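PDB 2D4A: malate dehydrogenase, which catalyses the reversible oxidation of (S)-malate to oxaloacetate with either NAD or NADP as cofactor, working as a homotetramer in a hyperthermophilic archaeon. Local coordinates for residues Val179-Ser184 with Pro279-Glu284; Leu169-Gln174 with Asp289-Ala294. All coordinates share one frame; numbering follows the deposited sequence.

Contact 1 of 2, residues Val179-Ser184 with Pro279-Glu284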
loop_
_atom_site.group_PDB
_atom_site.type_symbol
_atom_site.label_atom_id
_atom_site.label_comp_id
_atom_site.label_asym_id
_atom_site.label_seq_id
_atom_site.Cartn_x
_atom_site.Cartn_y
_atom_site.Cartn_z
ATOM N N VAL B 179 -3.104 26.206 18.159
ATOM C CA VAL B 179 -2.468 27.491 17.915
ATOM C C VAL B 179 -2.936 28.011 16.549
ATOM O O VAL B 179 -2.187 27.985 15.569
ATOM C CB VAL B 179 -0.935 27.340 17.956
ATOM C CG1 VAL B 179 -0.258 28.695 17.886
ATOM C CG2 VAL B 179 -0.534 26.617 19.229
ATOM N N PRO B 180 -4.195 28.493 16.476
ATOM C CA PRO B 180 -4.785 29.017 15.237
ATOM C C PRO B 180 -3.885 29.998 14.480
ATOM O O PRO B 180 -3.897 30.049 13.251
ATOM C CB PRO B 180 -6.077 29.669 15.724
ATOM C CG PRO B 180 -6.453 28.829 16.889
ATOM C CD PRO B 180 -5.134 28.655 17.601
ATOM N N ARG B 181 -3.113 30.777 15.224
ATOM C CA ARG B 181 -2.206 31.742 14.627
ATOM C C ARG B 181 -1.209 31.000 13.744
ATOM O O ARG B 181 -0.731 31.527 12.742
ATOM C CB ARG B 181 -1.457 32.487 15.729
ATOM C CG ARG B 181 -0.514 33.582 15.258
ATOM C CD ARG B 181 0.030 34.322 16.462
ATOM N NE ARG B 181 1.005 33.515 17.184
ATOM C CZ ARG B 181 2.279 33.413 16.831
ATOM N NH1 ARG B 181 2.727 34.076 15.771
ATOM N NH2 ARG B 181 3.101 32.645 17.531
ATOM N N LEU B 182 -0.903 29.765 14.107
ATOM C CA LEU B 182 0.060 29.006 13.337
ATOM C C LEU B 182 -0.544 27.860 12.541
ATOM O O LEU B 182 0.177 26.966 12.087
ATOM C CB LEU B 182 1.146 28.466 14.265
ATOM C CG LEU B 182 1.971 29.470 15.078
ATOM C CD1 LEU B 182 2.849 28.685 16.038
ATOM C CD2 LEU B 182 2.819 30.353 14.171
ATOM N N SER B 183 -1.860 27.887 12.366
ATOM C CA SER B 183 -2.548 26.828 11.627
ATOM C C SER B 183 -3.042 27.337 10.284
ATOM O O SER B 183 -3.033 28.535 10.034
ATOM C CB SER B 183 -3.731 26.297 12.440
ATOM O OG SER B 183 -3.279 25.667 13.628
ATOM N N SER B 184 -3.456 26.433 9.409
ATOM C CA SER B 184 -3.940 26.865 8.115
ATOM C C SER B 184 -4.632 25.752 7.337
ATOM O O SER B 184 -4.690 24.603 7.784
ATOM C CB SER B 184 -2.789 27.449 7.292
ATOM O OG SER B 184 -1.739 26.512 7.173
ATOM N N PRO B 279 7.352 29.595 18.303
ATOM C CA PRO B 279 7.367 30.996 18.753
ATOM C C PRO B 279 5.977 31.315 19.300
ATOM O O PRO B 279 4.990 31.276 18.571
ATOM C CB PRO B 279 7.712 31.763 17.478
ATOM C CG PRO B 279 7.124 30.896 16.398
ATOM C CD PRO B 279 7.508 29.508 16.840
ATOM N N LEU B 280 5.921 31.626 20.591
ATOM C CA LEU B 280 4.666 31.880 21.292
ATOM C C LEU B 280 4.400 33.296 21.801
ATOM O O LEU B 280 5.308 34.018 22.231
ATOM C CB LEU B 280 4.572 30.907 22.474
ATOM C CG LEU B 280 3.891 29.536 22.372
ATOM C CD1 LEU B 280 3.924 28.986 20.948
ATOM C CD2 LEU B 280 4.576 28.598 23.352
ATOM N N THR B 281 3.128 33.672 21.787
ATOM C CA THR B 281 2.726 34.985 22.269
ATOM C C THR B 281 2.435 34.900 23.762
ATOM O O THR B 281 2.415 33.811 24.334
ATOM C CB THR B 281 1.458 35.466 21.557
ATOM O OG1 THR B 281 0.360 34.623 21.929
ATOM C CG2 THR B 281 1.644 35.417 20.054
ATOM N N GLU B 282 2.214 36.053 24.386
ATOM C CA GLU B 282 1.920 36.111 25.812
ATOM C C GLU B 282 0.783 35.174 26.181
ATOM O O GLU B 282 0.890 34.392 27.118
ATOM C CB GLU B 282 1.537 37.537 26.226
ATOM C CG GLU B 282 0.382 38.145 25.417
ATOM C CD GLU B 282 -0.762 38.658 26.295
ATOM O OE1 GLU B 282 -1.347 37.848 27.063
ATOM O OE2 GLU B 282 -1.085 39.871 26.210
ATOM N N ASP B 283 -0.252 35.075 25.321
ATOM C CA ASP B 283 -1.479 34.317 25.545
ATOM C C ASP B 283 -1.257 32.839 25.454
ATOM O O ASP B 283 -1.653 32.089 26.347
ATOM C CB ASP B 283 -2.545 34.731 24.532
ATOM C CG ASP B 283 -2.536 36.213 24.271
ATOM O OD1 ASP B 283 -1.803 36.662 23.347
ATOM O OD2 ASP B 283 -3.255 36.925 25.018
ATOM N N GLU B 284 -0.579 32.580 24.428
ATOM C CA GLU B 284 -0.255 31.190 24.136
ATOM C C GLU B 284 0.696 30.618 25.182
ATOM O O GLU B 284 0.645 29.431 25.509
ATOM C CB GLU B 284 0.348 31.102 22.738
ATOM C CG GLU B 284 -0.701 31.316 21.670
ATOM C CD GLU B 284 -0.120 31.680 20.330
ATOM O OE1 GLU B 284 1.111 31.564 20.164
ATOM O OE2 GLU B 284 -0.901 32.077 19.438
#

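Contact 2 of 2, residues Leu169-Gln174 with Asp289-Ala294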
loop_
_atom_site.group_PDB
_atom_site.type_symbol
_atom_site.label_atom_id
_atom_site.label_comp_id
_atom_site.label_asym_id
_atom_site.label_seq_id
_atom_site.Cartn_x
_atom_site.Cartn_y
_atom_site.Cartn_z
ATOM N N LEU B 169 -0.762 21.897 21.293
ATOM C CA LEU B 169 0.259 21.796 22.343
ATOM C C LEU B 169 -0.405 21.608 23.701
ATOM O O LEU B 169 -1.629 21.623 23.814
ATOM C CB LEU B 169 1.091 23.080 22.426
ATOM C CG LEU B 169 1.985 23.569 21.296
ATOM C CD1 LEU B 169 2.248 25.047 21.489
ATOM C CD2 LEU B 169 3.271 22.775 21.254
ATOM N N GLY B 170 0.423 21.456 24.729
ATOM C CA GLY B 170 -0.085 21.312 26.075
ATOM C C GLY B 170 0.048 19.934 26.670
ATOM O O GLY B 170 1.138 19.502 27.036
ATOM N N MET B 171 -1.088 19.260 26.791
ATOM C CA MET B 171 -1.140 17.916 27.330
ATOM C C MET B 171 -2.371 17.262 26.747
ATOM O O MET B 171 -3.206 17.935 26.146
ATOM C CB MET B 171 -1.167 17.956 28.864
ATOM C CG MET B 171 -2.145 18.943 29.505
ATOM S SD MET B 171 -3.720 18.174 29.938
ATOM C CE MET B 171 -4.631 18.643 28.563
ATOM N N HIS B 172 -2.479 15.951 26.909
ATOM C CA HIS B 172 -3.597 15.206 26.352
ATOM C C HIS B 172 -4.832 15.182 27.241
ATOM O O HIS B 172 -5.119 14.181 27.899
ATOM C CB HIS B 172 -3.154 13.776 26.053
ATOM C CG HIS B 172 -3.939 13.122 24.965
ATOM N ND1 HIS B 172 -4.410 11.831 25.057
ATOM C CD2 HIS B 172 -4.333 13.583 23.754
ATOM C CE1 HIS B 172 -5.065 11.525 23.951
ATOM N NE2 HIS B 172 -5.032 12.571 23.145
ATOM N N GLY B 173 -5.574 16.283 27.245
ATOM C CA GLY B 173 -6.775 16.351 28.055
ATOM C C GLY B 173 -7.416 17.718 27.979
ATOM O O GLY B 173 -7.231 18.446 27.005
ATOM N N GLN B 174 -8.159 18.064 29.024
ATOM C CA GLN B 174 -8.856 19.345 29.120
ATOM C C GLN B 174 -8.022 20.571 28.702
ATOM O O GLN B 174 -8.509 21.431 27.971
ATOM C CB GLN B 174 -9.383 19.530 30.556
ATOM C CG GLN B 174 -8.475 18.916 31.639
ATOM C CD GLN B 174 -8.675 19.513 33.043
ATOM O OE1 GLN B 174 -9.786 19.514 33.589
ATOM N NE2 GLN B 174 -7.585 20.003 33.636
ATOM N N ASP B 289 1.536 27.151 29.994
ATOM C CA ASP B 289 1.844 27.163 31.414
ATOM C C ASP B 289 0.734 26.473 32.198
ATOM O O ASP B 289 0.986 25.770 33.179
ATOM C CB ASP B 289 2.007 28.610 31.864
ATOM C CG ASP B 289 2.453 28.726 33.286
ATOM O OD1 ASP B 289 3.464 28.084 33.649
ATOM O OD2 ASP B 289 1.796 29.469 34.051
ATOM N N GLU B 290 -0.498 26.676 31.753
ATOM C CA GLU B 290 -1.640 26.063 32.404
ATOM C C GLU B 290 -1.664 24.570 32.114
ATOM O O GLU B 290 -2.003 23.767 32.982
ATOM C CB GLU B 290 -2.930 26.745 31.942
ATOM C CG GLU B 290 -3.213 28.028 32.714
ATOM C CD GLU B 290 -4.310 28.866 32.103
ATOM O OE1 GLU B 290 -5.278 28.288 31.570
ATOM O OE2 GLU B 290 -4.213 30.108 32.173
ATOM N N ALA B 291 -1.286 24.197 30.898
ATOM C CA ALA B 291 -1.249 22.789 30.525
ATOM C C ALA B 291 -0.247 22.058 31.412
ATOM O O ALA B 291 -0.500 20.942 31.848
ATOM C CB ALA B 291 -0.848 22.646 29.067
ATOM N N VAL B 292 0.892 22.696 31.671
ATOM C CA VAL B 292 1.931 22.096 32.505
ATOM C C VAL B 292 1.464 21.892 33.936
ATOM O O VAL B 292 1.936 20.987 34.618
ATOM C CB VAL B 292 3.201 22.972 32.555
ATOM C CG1 VAL B 292 4.241 22.320 33.454
ATOM C CG2 VAL B 292 3.757 23.177 31.156
ATOM N N GLN B 293 0.553 22.749 34.390
ATOM C CA GLN B 293 0.026 22.663 35.749
ATOM C C GLN B 293 -0.955 21.518 35.909
ATOM O O GLN B 293 -1.099 20.961 36.992
ATOM C CB GLN B 293 -0.653 23.977 36.136
ATOM C CG GLN B 293 0.309 24.982 36.717
ATOM C CD GLN B 293 0.958 24.472 37.994
ATOM O OE1 GLN B 293 2.038 24.923 38.374
ATOM N NE2 GLN B 293 0.294 23.529 38.668
ATOM N N ALA B 294 -1.633 21.180 34.819
ATOM C CA ALA B 294 -2.601 20.101 34.834
ATOM C C ALA B 294 -1.865 18.776 34.986
ATOM O O ALA B 294 -2.296 17.899 35.735
ATOM C CB ALA B 294 -3.415 20.114 33.558
#

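Contact 1 of 2, residues Val179-Ser184 with Pro279-Glu284
Arg181 and Glu284 form a salt bridge with guanidinium and carboxylate nearly coplanar, 19° apart. Arg181 NE donates to the syn lone pair of Glu284 OE2 at 3.3 Å, with the oxygen almost in the guanidinium plane; Arg181 NH2 reaches Glu284 OE1 only weakly, at 3.5 Å. The Arg181 chain leaves extended, CG anti to the backbone N, and bends at chi3 (73°) to lay this edge against the acid. Beyond the NH2 tip, near the guanidinium plane, Pro279 O lies 2.6 Å from Arg181 NH2. Glu284 also belongs to a capping box at the start of helix 282-300: N-cap Thr281 takes Glu284 N on OG1, and Glu284 OE1 takes Thr281 N, both weak bonds. An alanine in place of Glu284 would remove the carboxylate and would probably cost the loop its ionic tie to the helix, together with half of the capping box. Thr281 CG2 lies over one guanidinium face, 3.5 Å from Arg181 NE. Val179 CG1, anti to its backbone N, packs 3.8 Å from Glu284 OE2. Farther out, Leu182 CD1 approaches Pro279 O at 4.2 Å; Gly187 of a second subunit packs on Leu182, and Pro189 of that subunit on Pro279.

Contact 2 of 2, residues Leu169-Gln174 with Asp289-Ala294
Apolar packing carries this contact, in which the loop after strand 164-169 lies against one side of helix 282-300; no hydrogen bond crosses between the two segments. The closest approach is backbone to methyl: Gly170 presents its CA to Ala291 CB at 3.4 Å. Gly170 has phi/psi of 108°/-108°, where a side chain would run into the carbonyl oxygen of Leu169, so the backbone angles alone suit a glycine. Met171 supplies the main side-chain cover. Its CG is tucked between backbone N and carbonyl carbon (chi1 47°), which brings it 3.9 Å from Ala291 CB. A bend at chi2 (95°) then carries Met171 SD to 4.1 Å from Ala294 CB, one helical turn along from Ala291.

Two polar atoms take part without hydrogen bonds across the segments: Ala291 O, 3.5 Å from Met171 CG, and Gln174 NE2, 4.2 Å from Ala294 CB. The side chain of Gln174 also touches Arg85, a substrate-binding residue by similarity.

On the catalytic side, His172, the proton acceptor by similarity, centres an inverse gamma turn and makes no contact with 289-294. Its backbone N bonds to Asp120 OD1, and its ND1 bonds weakly to Asn117 OD1. Short alanine methyls facing a glycine and a methionine side chain let the loop backbone approach the helix closely, so the segment bearing the histidine rests on non-directional packing, while the histidine's hydrogen-bond partners named here, Asp120 and Asn117, come from other parts of the chain.

Both contacts lie in the alpha/beta C-terminal domain and set the region around strands 164-169 and 177-178 against helix 282-300, contact 1 at its N-terminal start and contact 2 farther along. Their centres are 15 Å apart, and Val179 CG2 touches Leu169 CD1 at 3.9 Å, so the two contacts adjoin through side-chain packing. Contact 2 is buried, apolar and without cross-segment hydrogen bonds, and it includes the loop bearing His172, the proton acceptor by similarity. Contact 1 is only partly buried, lies away from the known sites and borders a second subunit; there charge and helix capping dominate. Along the chain, contact 1 is nested inside the loop that contact 2 closes.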